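Local structure of DNA-(apurinic or apyrimidinic site) endonuclease 2 (Xenopus laevis, 6WCD) at residues N9-A13 against D43-A47; L18-D23 against V49-N53; V178-V184 against I272-N278; E285-I291 against V303-C309. The protein cleaves DNA 3' to 5' as a metal-dependent exonuclease and acts as a weak AP endonuclease in base excision repair, this chain being its catalytic domain. Residues are numbered along the deposited sequence.

Contact 1: N9-A13 against D43-A47; sequences NGIRA and DEPSA. With MG (magnesium ion), chain B; BU1 (1,4-butanediol), chain F.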
# COMPACT_ATOMS: atom_id res chain seq x y z
N ASN A 9 -0.82 -3.21 -11.87
CA ASN A 9 0.04 -3.46 -13.02
C ASN A 9 -0.21 -2.46 -14.14
O ASN A 9 -0.19 -2.80 -15.33
CB ASN A 9 -0.09 -4.90 -13.56
CG ASN A 9 1.10 -5.31 -14.41
OD1 ASN A 9 2.26 -5.03 -14.08
ND2 ASN A 9 0.84 -5.95 -15.52
N GLY A 10 -0.39 -1.20 -13.73
CA GLY A 10 -0.64 -0.13 -14.67
C GLY A 10 -2.14 0.23 -14.70
O GLY A 10 -2.97 -0.57 -15.15
N ILE A 11 -2.50 1.43 -14.26
CA ILE A 11 -3.90 1.86 -14.32
C ILE A 11 -4.45 1.79 -15.73
O ILE A 11 -5.53 1.24 -15.98
CB ILE A 11 -4.07 3.26 -13.74
CG1 ILE A 11 -3.87 3.25 -12.23
CG2 ILE A 11 -5.45 3.84 -14.06
CD1 ILE A 11 -3.85 4.64 -11.60
N ARG A 12 -3.74 2.36 -16.69
CA ARG A 12 -4.18 2.36 -18.08
C ARG A 12 -4.27 0.94 -18.65
O ARG A 12 -5.16 0.66 -19.46
CB ARG A 12 -3.24 3.21 -18.92
CG ARG A 12 -3.37 4.73 -18.69
CD ARG A 12 -4.65 5.19 -19.26
NE ARG A 12 -4.80 6.65 -19.26
CZ ARG A 12 -5.72 7.25 -19.98
NH1 ARG A 12 -6.56 6.54 -20.74
NH2 ARG A 12 -5.77 8.59 -20.03
N ALA A 13 -3.36 0.04 -18.24
CA ALA A 13 -3.28 -1.29 -18.82
C ALA A 13 -4.48 -2.18 -18.47
O ALA A 13 -4.68 -3.21 -19.13
CB ALA A 13 -1.98 -1.92 -18.33
N ASP A 43 -1.58 12.51 -17.18
CA ASP A 43 -2.68 11.53 -17.25
C ASP A 43 -3.77 11.87 -16.25
O ASP A 43 -3.98 11.21 -15.24
CB ASP A 43 -2.16 10.11 -17.06
CG ASP A 43 -3.16 9.08 -17.50
OD1 ASP A 43 -4.28 9.54 -17.90
OD2 ASP A 43 -2.86 7.86 -17.42
N GLU A 44 -4.51 12.93 -16.59
CA GLU A 44 -5.57 13.41 -15.72
C GLU A 44 -6.63 12.34 -15.51
O GLU A 44 -7.10 12.19 -14.36
CB GLU A 44 -6.17 14.67 -16.33
CG GLU A 44 -7.11 15.36 -15.36
CD GLU A 44 -7.83 16.53 -16.02
OE1 GLU A 44 -8.35 16.35 -17.15
OE2 GLU A 44 -7.88 17.62 -15.43
N PRO A 45 -7.02 11.56 -16.50
CA PRO A 45 -8.08 10.55 -16.23
C PRO A 45 -7.67 9.49 -15.25
O PRO A 45 -8.55 8.91 -14.61
CB PRO A 45 -8.36 9.96 -17.62
CG PRO A 45 -8.01 11.09 -18.58
CD PRO A 45 -6.76 11.73 -17.94
N SER A 46 -6.39 9.17 -15.12
CA SER A 46 -5.94 8.17 -14.17
C SER A 46 -5.78 8.76 -12.79
O SER A 46 -5.74 8.00 -11.82
CB SER A 46 -4.65 7.55 -14.65
OG SER A 46 -4.84 6.80 -15.84
N ALA A 47 -5.65 10.06 -12.67
CA ALA A 47 -5.38 10.69 -11.38
C ALA A 47 -6.61 11.28 -10.73
O ALA A 47 -6.73 11.23 -9.50
CB ALA A 47 -4.32 11.78 -11.56
MG MG B . 3.61 -5.34 -12.51
C1 BU1 F . -0.37 2.20 -21.32
C2 BU1 F . -1.39 1.05 -21.38
C3 BU1 F . -0.64 -0.29 -21.39
C4 BU1 F . -1.42 -1.37 -22.15
O5 BU1 F . -0.97 3.48 -21.15
O6 BU1 F . -0.98 -2.65 -21.75
O HOH W 1 5.19 -4.68 -13.78
O HOH W 2 2.08 -6.02 -11.29
O HOH W 3 3.94 -7.29 -13.11
O HOH W 4 4.95 -5.59 -10.94

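Contact 2: L18-D23 against V49-N53; sequences LKETLD and VEGYN. With EDO (1,2-ethanediol), chain E.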
# COMPACT_ATOMS: atom_id res chain seq x y z
N LEU A 18 -11.23 4.12 -15.09
CA LEU A 18 -10.89 3.98 -13.70
C LEU A 18 -12.08 4.21 -12.77
O LEU A 18 -12.20 3.50 -11.76
CB LEU A 18 -9.71 4.89 -13.36
CG LEU A 18 -9.14 4.75 -11.97
CD1 LEU A 18 -8.67 3.36 -11.65
CD2 LEU A 18 -8.04 5.80 -11.79
N LYS A 19 -13.02 5.11 -13.11
CA LYS A 19 -14.18 5.27 -12.25
C LYS A 19 -14.94 3.96 -12.10
O LYS A 19 -15.32 3.56 -10.99
CB LYS A 19 -15.11 6.36 -12.77
CG LYS A 19 -16.26 6.61 -11.80
CD LYS A 19 -17.05 7.82 -12.19
CE LYS A 19 -18.09 8.15 -11.13
NZ LYS A 19 -18.96 6.98 -10.84
N GLU A 20 -15.17 3.27 -13.22
CA GLU A 20 -15.89 2.00 -13.18
C GLU A 20 -15.14 1.00 -12.30
O GLU A 20 -15.74 0.33 -11.45
CB GLU A 20 -16.06 1.45 -14.61
CG GLU A 20 -16.61 0.05 -14.67
CD GLU A 20 -16.77 -0.50 -16.09
OE1 GLU A 20 -16.72 0.28 -17.07
OE2 GLU A 20 -16.95 -1.73 -16.23
N THR A 21 -13.81 0.88 -12.50
CA THR A 21 -13.02 -0.04 -11.69
C THR A 21 -13.11 0.29 -10.22
O THR A 21 -13.40 -0.60 -9.40
CB THR A 21 -11.58 0.01 -12.19
OG1 THR A 21 -11.56 -0.46 -13.55
CG2 THR A 21 -10.63 -0.81 -11.31
N LEU A 22 -12.88 1.55 -9.84
CA LEU A 22 -12.88 1.88 -8.42
C LEU A 22 -14.26 1.66 -7.81
O LEU A 22 -14.37 1.07 -6.73
CB LEU A 22 -12.44 3.34 -8.18
CG LEU A 22 -11.02 3.69 -8.58
CD1 LEU A 22 -10.80 5.18 -8.31
CD2 LEU A 22 -10.02 2.85 -7.83
N ASP A 23 -15.32 2.12 -8.48
CA ASP A 23 -16.66 1.90 -7.93
C ASP A 23 -16.93 0.42 -7.70
O ASP A 23 -17.58 0.05 -6.71
CB ASP A 23 -17.69 2.50 -8.87
CG ASP A 23 -17.70 4.05 -8.87
OD1 ASP A 23 -17.00 4.70 -8.08
OD2 ASP A 23 -18.46 4.64 -9.68
N VAL A 49 -10.62 11.20 -10.42
CA VAL A 49 -11.79 10.40 -10.69
C VAL A 49 -12.98 10.97 -9.93
O VAL A 49 -12.87 11.21 -8.71
CB VAL A 49 -11.54 8.93 -10.26
CG1 VAL A 49 -12.73 8.10 -10.56
CG2 VAL A 49 -10.33 8.36 -10.99
N GLU A 50 -14.09 11.12 -10.61
CA GLU A 50 -15.32 11.63 -10.00
C GLU A 50 -15.69 10.78 -8.79
O GLU A 50 -15.75 9.56 -8.88
CB GLU A 50 -16.46 11.62 -11.00
CG GLU A 50 -17.73 12.23 -10.45
CD GLU A 50 -18.91 12.03 -11.39
OE1 GLU A 50 -18.69 11.82 -12.60
OE2 GLU A 50 -20.07 12.06 -10.91
N GLY A 51 -15.99 11.45 -7.67
CA GLY A 51 -16.33 10.75 -6.45
C GLY A 51 -15.18 10.42 -5.52
O GLY A 51 -15.41 9.84 -4.45
N TYR A 52 -13.95 10.72 -5.90
CA TYR A 52 -12.81 10.41 -5.08
C TYR A 52 -11.87 11.60 -5.01
O TYR A 52 -11.83 12.43 -5.94
CB TYR A 52 -11.98 9.25 -5.62
CG TYR A 52 -12.77 7.96 -5.75
CD1 TYR A 52 -13.54 7.74 -6.87
CD2 TYR A 52 -12.80 7.02 -4.73
CE1 TYR A 52 -14.32 6.57 -7.01
CE2 TYR A 52 -13.60 5.83 -4.85
CZ TYR A 52 -14.33 5.65 -5.99
OH TYR A 52 -15.12 4.50 -6.06
N ASN A 53 -11.12 11.69 -3.92
CA ASN A 53 -9.97 12.58 -3.82
C ASN A 53 -8.76 11.68 -3.69
O ASN A 53 -8.77 10.71 -2.92
CB ASN A 53 -10.08 13.61 -2.69
CG ASN A 53 -10.42 13.05 -1.31
OD1 ASN A 53 -9.54 12.94 -0.43
ND2 ASN A 53 -11.68 12.73 -1.10
C1 EDO E . -20.33 9.16 -7.95
O1 EDO E . -20.67 9.18 -9.34
C2 EDO E . -19.89 10.56 -7.53
O2 EDO E . -19.96 10.67 -6.10
O HOH W 5 -17.45 7.44 -8.18
O HOH W 6 -15.56 2.09 -4.42

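Contact 3: V178-V184 against I272-N278; sequences VIILGDV and IDYILGN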
# COMPACT_ATOMS: atom_id res chain seq x y z
N VAL A 178 -2.15 2.20 12.72
CA VAL A 178 -1.41 2.16 11.45
C VAL A 178 -1.81 0.92 10.66
O VAL A 178 -1.80 -0.20 11.18
CB VAL A 178 0.12 2.19 11.63
CG1 VAL A 178 0.86 2.06 10.28
CG2 VAL A 178 0.54 3.45 12.36
N ILE A 179 -2.13 1.12 9.38
CA ILE A 179 -2.26 0.04 8.41
C ILE A 179 -1.15 0.19 7.39
O ILE A 179 -0.91 1.29 6.90
CB ILE A 179 -3.63 0.05 7.72
CG1 ILE A 179 -4.69 -0.45 8.63
CG2 ILE A 179 -3.58 -0.77 6.42
CD1 ILE A 179 -6.13 -0.24 8.08
N ILE A 180 -0.46 -0.90 7.10
CA ILE A 180 0.50 -0.98 6.00
C ILE A 180 -0.13 -1.92 5.00
O ILE A 180 -0.41 -3.08 5.33
CB ILE A 180 1.86 -1.50 6.42
CG1 ILE A 180 2.49 -0.63 7.49
CG2 ILE A 180 2.78 -1.53 5.15
CD1 ILE A 180 3.63 -1.29 8.19
N LEU A 181 -0.36 -1.46 3.77
CA LEU A 181 -0.90 -2.35 2.77
C LEU A 181 -0.21 -2.20 1.46
O LEU A 181 0.40 -1.16 1.17
CB LEU A 181 -2.38 -2.14 2.64
CG LEU A 181 -2.88 -0.85 2.03
CD1 LEU A 181 -4.39 -0.81 2.22
CD2 LEU A 181 -2.38 0.37 2.61
N GLY A 182 -0.23 -3.26 0.70
CA GLY A 182 0.31 -3.19 -0.63
C GLY A 182 1.10 -4.41 -0.95
O GLY A 182 0.89 -5.48 -0.39
N ASP A 183 1.98 -4.26 -1.94
CA ASP A 183 2.74 -5.34 -2.54
C ASP A 183 4.07 -5.36 -1.83
O ASP A 183 4.95 -4.52 -2.06
CB ASP A 183 2.92 -5.13 -4.03
CG ASP A 183 3.73 -6.22 -4.70
OD1 ASP A 183 4.32 -7.13 -4.00
OD2 ASP A 183 3.80 -6.21 -5.97
N VAL A 184 4.15 -6.25 -0.85
CA VAL A 184 5.40 -6.41 -0.08
C VAL A 184 6.44 -7.21 -0.82
O VAL A 184 7.64 -7.15 -0.50
CB VAL A 184 4.99 -7.00 1.28
CG1 VAL A 184 6.18 -7.38 2.11
CG2 VAL A 184 4.12 -6.03 2.05
N ILE A 272 1.51 -12.17 -1.92
CA ILE A 272 2.52 -11.14 -1.66
C ILE A 272 1.87 -9.78 -1.42
O ILE A 272 2.61 -8.77 -1.25
CB ILE A 272 3.59 -11.06 -2.77
CG1 ILE A 272 2.94 -10.80 -4.14
CG2 ILE A 272 4.49 -12.31 -2.73
CD1 ILE A 272 3.96 -10.46 -5.21
N ASP A 273 0.56 -9.72 -1.39
CA ASP A 273 -0.21 -8.51 -1.10
C ASP A 273 -0.90 -8.67 0.24
O ASP A 273 -1.59 -9.66 0.51
CB ASP A 273 -1.20 -8.34 -2.23
CG ASP A 273 -0.50 -8.14 -3.57
OD1 ASP A 273 0.06 -7.01 -3.81
OD2 ASP A 273 -0.44 -9.09 -4.41
N TYR A 274 -0.73 -7.67 1.08
CA TYR A 274 -1.09 -7.71 2.47
C TYR A 274 -1.85 -6.48 2.89
O TYR A 274 -1.70 -5.39 2.35
CB TYR A 274 0.16 -7.78 3.36
CG TYR A 274 1.06 -8.95 3.16
CD1 TYR A 274 1.05 -9.99 4.04
CD2 TYR A 274 2.01 -8.96 2.17
CE1 TYR A 274 1.93 -11.05 3.94
CE2 TYR A 274 2.86 -10.03 2.03
CZ TYR A 274 2.84 -11.04 2.93
OH TYR A 274 3.72 -12.11 2.87
N ILE A 275 -2.67 -6.68 3.96
CA ILE A 275 -3.20 -5.58 4.77
C ILE A 275 -2.73 -5.84 6.19
O ILE A 275 -3.23 -6.74 6.88
CB ILE A 275 -4.73 -5.44 4.68
CG1 ILE A 275 -5.10 -5.17 3.23
CG2 ILE A 275 -5.20 -4.37 5.63
CD1 ILE A 275 -6.61 -5.19 2.95
N LEU A 276 -1.71 -5.11 6.62
CA LEU A 276 -1.13 -5.27 7.95
C LEU A 276 -1.67 -4.18 8.84
O LEU A 276 -1.88 -3.05 8.40
CB LEU A 276 0.41 -5.16 7.87
CG LEU A 276 1.09 -6.04 6.83
CD1 LEU A 276 2.57 -5.67 6.89
CD2 LEU A 276 0.81 -7.49 7.04
N GLY A 277 -2.00 -4.50 10.08
CA GLY A 277 -2.47 -3.48 11.00
C GLY A 277 -1.82 -3.68 12.35
O GLY A 277 -1.43 -4.78 12.70
N ASN A 278 -1.75 -2.61 13.13
CA ASN A 278 -1.23 -2.83 14.47
C ASN A 278 -2.17 -3.75 15.25
O ASN A 278 -3.39 -3.81 14.98
CB ASN A 278 -1.01 -1.51 15.20
CG ASN A 278 -2.27 -0.67 15.27
OD1 ASN A 278 -2.70 -0.11 14.26
ND2 ASN A 278 -2.81 -0.51 16.48

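Contact 4: E285-I291 against V303-C309; sequences EFLDSVI and VKAFMKC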
# COMPACT_ATOMS: atom_id res chain seq x y z
N GLU A 285 -11.01 -3.58 15.79
CA GLU A 285 -11.76 -2.88 14.77
C GLU A 285 -11.98 -3.65 13.49
O GLU A 285 -12.84 -3.27 12.70
CB GLU A 285 -11.10 -1.54 14.42
CG GLU A 285 -10.88 -0.63 15.67
CD GLU A 285 -12.13 -0.12 16.36
OE1 GLU A 285 -13.18 -0.02 15.68
OE2 GLU A 285 -12.09 0.18 17.59
N PHE A 286 -11.20 -4.70 13.21
CA PHE A 286 -11.42 -5.44 11.98
C PHE A 286 -12.54 -6.46 12.14
O PHE A 286 -12.71 -7.08 13.19
CB PHE A 286 -10.15 -6.20 11.53
CG PHE A 286 -9.16 -5.40 10.72
CD1 PHE A 286 -8.69 -4.17 11.11
CD2 PHE A 286 -8.65 -5.95 9.55
CE1 PHE A 286 -7.73 -3.49 10.33
CE2 PHE A 286 -7.70 -5.26 8.78
CZ PHE A 286 -7.25 -4.04 9.18
N LEU A 287 -13.32 -6.61 11.06
CA LEU A 287 -14.30 -7.67 10.94
C LEU A 287 -13.82 -8.83 10.06
O LEU A 287 -14.22 -9.99 10.31
CB LEU A 287 -15.61 -7.10 10.37
CG LEU A 287 -16.34 -6.17 11.33
CD1 LEU A 287 -17.36 -5.36 10.55
CD2 LEU A 287 -17.02 -6.90 12.46
N ASP A 288 -13.09 -8.53 8.99
CA ASP A 288 -12.61 -9.57 8.09
C ASP A 288 -11.52 -8.98 7.22
O ASP A 288 -11.36 -7.76 7.12
CB ASP A 288 -13.75 -10.13 7.25
CG ASP A 288 -13.48 -11.54 6.68
OD1 ASP A 288 -12.40 -12.15 6.89
OD2 ASP A 288 -14.44 -12.06 6.03
N SER A 289 -10.76 -9.86 6.58
CA SER A 289 -9.74 -9.51 5.60
C SER A 289 -9.70 -10.65 4.63
O SER A 289 -9.58 -11.80 5.07
CB SER A 289 -8.40 -9.32 6.30
OG SER A 289 -7.40 -8.95 5.39
N VAL A 290 -9.84 -10.37 3.33
CA VAL A 290 -10.08 -11.36 2.32
C VAL A 290 -9.22 -11.08 1.08
O VAL A 290 -8.63 -9.99 0.91
CB VAL A 290 -11.57 -11.43 1.89
CG1 VAL A 290 -12.49 -11.65 3.13
CG2 VAL A 290 -11.96 -10.19 1.18
N ILE A 291 -9.21 -12.06 0.20
CA ILE A 291 -8.66 -11.98 -1.15
C ILE A 291 -9.84 -11.83 -2.10
O ILE A 291 -10.91 -12.40 -1.87
CB ILE A 291 -7.85 -13.25 -1.53
CG1 ILE A 291 -7.03 -13.78 -0.36
CG2 ILE A 291 -6.97 -12.98 -2.76
CD1 ILE A 291 -5.96 -12.83 0.09
N VAL A 303 -6.80 -7.32 -2.44
CA VAL A 303 -7.14 -7.76 -1.09
C VAL A 303 -8.00 -6.66 -0.44
O VAL A 303 -7.93 -5.49 -0.81
CB VAL A 303 -5.91 -8.07 -0.25
CG1 VAL A 303 -5.13 -9.22 -0.90
CG2 VAL A 303 -4.95 -6.89 -0.15
N LYS A 304 -8.88 -7.06 0.48
CA LYS A 304 -9.86 -6.13 1.02
C LYS A 304 -10.07 -6.41 2.50
O LYS A 304 -10.19 -7.56 2.92
CB LYS A 304 -11.18 -6.25 0.25
CG LYS A 304 -12.28 -5.28 0.67
CD LYS A 304 -13.43 -5.31 -0.36
CE LYS A 304 -14.47 -4.34 0.02
NZ LYS A 304 -15.51 -4.40 -1.07
N ALA A 305 -10.15 -5.35 3.29
CA ALA A 305 -10.49 -5.46 4.69
C ALA A 305 -11.77 -4.71 5.01
O ALA A 305 -12.10 -3.68 4.38
CB ALA A 305 -9.39 -4.94 5.58
N PHE A 306 -12.46 -5.23 6.01
CA PHE A 306 -13.78 -4.77 6.47
C PHE A 306 -13.57 -4.40 7.92
O PHE A 306 -13.11 -5.23 8.71
CB PHE A 306 -14.84 -5.87 6.33
CG PHE A 306 -15.04 -6.34 4.90
CD1 PHE A 306 -14.19 -7.27 4.33
CD2 PHE A 306 -16.10 -5.89 4.13
CE1 PHE A 306 -14.38 -7.66 3.03
CE2 PHE A 306 -16.30 -6.32 2.86
CZ PHE A 306 -15.41 -7.24 2.32
N MET A 307 -13.91 -3.16 8.28
CA MET A 307 -13.66 -2.66 9.62
C MET A 307 -14.92 -2.01 10.20
O MET A 307 -15.76 -1.50 9.46
CB MET A 307 -12.51 -1.64 9.55
CG MET A 307 -11.26 -2.22 8.83
SD MET A 307 -10.06 -0.92 8.42
CE MET A 307 -9.60 -0.41 10.08
N LYS A 308 -15.02 -2.03 11.50
CA LYS A 308 -16.21 -1.52 12.19
C LYS A 308 -16.04 -0.05 12.58
O LYS A 308 -17.05 0.59 12.94
CB LYS A 308 -16.57 -2.40 13.37
CG LYS A 308 -15.61 -2.33 14.47
CD LYS A 308 -15.85 -3.34 15.59
CE LYS A 308 -15.51 -4.75 15.16
NZ LYS A 308 -15.55 -5.72 16.33
N CYS A 309 -14.85 0.47 12.51
CA CYS A 309 -14.64 1.89 12.83
C CYS A 309 -15.20 2.80 11.74
O CYS A 309 -15.41 2.39 10.60
CB CYS A 309 -13.18 2.20 13.05
SG CYS A 309 -12.08 1.67 11.72

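Contact 1: N9-A13 against D43-A47
Arg12 reaches across to the helix 44-47 and makes a two-pronged salt bridge with Asp43. Arg12 NE donates to Asp43 OD2 at 2.9 Å, and Arg12 NH2 donates to Asp43 OD1 at 2.8 Å. The reach comes from the rotamer: chi1 and chi2 are both m, chi3 is t, so the chain bends near its root and runs straight to the guanidinium. Asp43, at the helix N-cap position, points toward 9-13. The m rotamer of Ser46 turns its OG back to donate to Asp43 OD2 at 2.7 Å, so OD2 accepts twice. The loop 9-13 follows strand 2-7 of the DNase I-like fold and carries a metal ligand at its start. Asn9 OD1 binds magnesium at 2.1 Å, with four waters and Glu34 also on the ion. At the backbone angles of Gly10 a side chain would jam against the preceding carbonyl O, calling for glycine. Ile11 points toward the helix, and Ile11 CG2 meets Ser46 OG at 3.5 Å. Pro45 CG lies 3.7 Å from Arg12 NH2.

Contact 2: L18-D23 against V49-N53
Leu22 lays its CD1 over one face of the Tyr52 ring, 4.0 Å from the ring centroid and 12° off the normal, a CH-pi contact. The contact packs helix 18-25 of the DNase I-like fold against a type II beta turn, Val49 to Tyr52, which leads into the edge strand 53-57. The turn is closed by Tyr52 N donating to Val49 O at 3.1 Å. Gly51 has positive phi, as the third position of such a turn favours. Val49 points toward the helix and fills the space beside Leu18, Lys19 and Leu22. Val49 CG2 meets Leu18 CD2 at 3.5 Å, and Val49 CG1 lies 3.6 Å from Lys19 CA. Phe71 of strand 68-72 touches Leu18, Leu22 and Val49, so the apolar side of the contact faces the sheet. The outer side of the contact is polar. Lys19 NZ makes a salt bridge with Asp23 OD2 at 2.7 Å, one helical turn on. Water 5 donates to both Asp23 OD1 and Glu50 O, each at 2.8 Å. Water 6 joins Leu22 O to Tyr52 OH. At the edge of the ring, Tyr52 OH donates to Asp23 OD1 at 2.8 Å.

Contact 3: V178-V184 against I272-N278
Two antiparallel strands form this buried contact in one sheet of the DNase I-like fold. Ile180 and Leu276 sit side by side on one face, CB to CB 4.2 Å. Tyr274 projects from the same face, where Gly182 opposite it has no side chain. Beside the ring, Val184 CG2 is 3.6 Å from Tyr274 CD2. On the other face Ile275 fits between Ile179 and Leu181: Ile275 CG2 is 4.0 Å from Ile179 CG2, and Ile275 CG1 is 4.1 Å from Leu181 CB. Gly277, without a side chain, lies opposite Ile179, CA to CA 4.4 Å. Leu276 N donates to Ile180 O at 2.7 Å, holding the register. Asn278 OD1 accepts from Val178 N at 2.8 Å. Asp183 OD1 and Asp273 OD1, on the Ile275 face, are 4.3 Å apart. Asp183 OD2 is hydrogen-bonded to Asn7 ND2, and Asp273 OD2 to Thr255 OG1 and His300 ND1. The pairing sets Asp183, a catalytic residue, beside Asp273, probably important for activity as in related enzymes, each held by outside hydrogen bonds.

Contact 4: E285-I291 against V303-C309
Backbone hydrogen bonds carry this antiparallel pair. Leu287 N donates to Phe306 O at 2.7 Å, and Asp288 N adds a weak bond to the same Phe306 O at 3.3 Å. Leu287 and Asp288 thus both face Phe306, a classic beta bulge. Beyond it, Phe306 N donates to Asp288 O at 3.0 Å. Val290 N to Lys304 O, at 2.9 Å, and Lys304 N to Val290 O, at 3.0 Å, continue the pairing. At the other end Lys308 N donates to Glu285 O at 2.8 Å. Several polar side chains turn to outside partners: Asp288 to His247, Ser289 to Ser242, Lys304 to Leu25 O. Packing follows on both faces. Met307 covers the Phe286 ring, with CG 4.1 Å from the centroid and SD at 4.5 Å in an oblique Met-aromatic contact. Ala305 CB adds a contact to Phe286 CE2 at 3.6 Å. On the opposite face Val290 CG2 meets the edge of the Phe306 ring, 4.0 Å from CE1. Ile275 touches Phe286, Ala305 and Val303 from the other sheet. This is a bulged beta hairpin at the edge of one sheet of the DNase I-like two-sheet sandwich.

Overall arrangement
From the N terminus, strand 2-7 leads into the metal-binding loop 9-13 and then helix 18-25. Residues 43-47 return to that loop and close contact 1. Residues 49-53 then return to the helix and close contact 2, so the two loops cross. They touch where Leu18 packs on Ile11 and Ser46. Together they tie the segment between strands 2-7 and 29-33 to the one between strands 29-33 and 53-57. Contact 3 follows in series, closing a long loop within the sheet of strands 133-142, 177-181 and 269-278. Contact 4 comes last, a hairpin with 11 residues between its segments, in the sheet that holds strand 2-7. Contacts 3 and 4 touch through Ile275 against Val303 and Ala305, joining the two sheets.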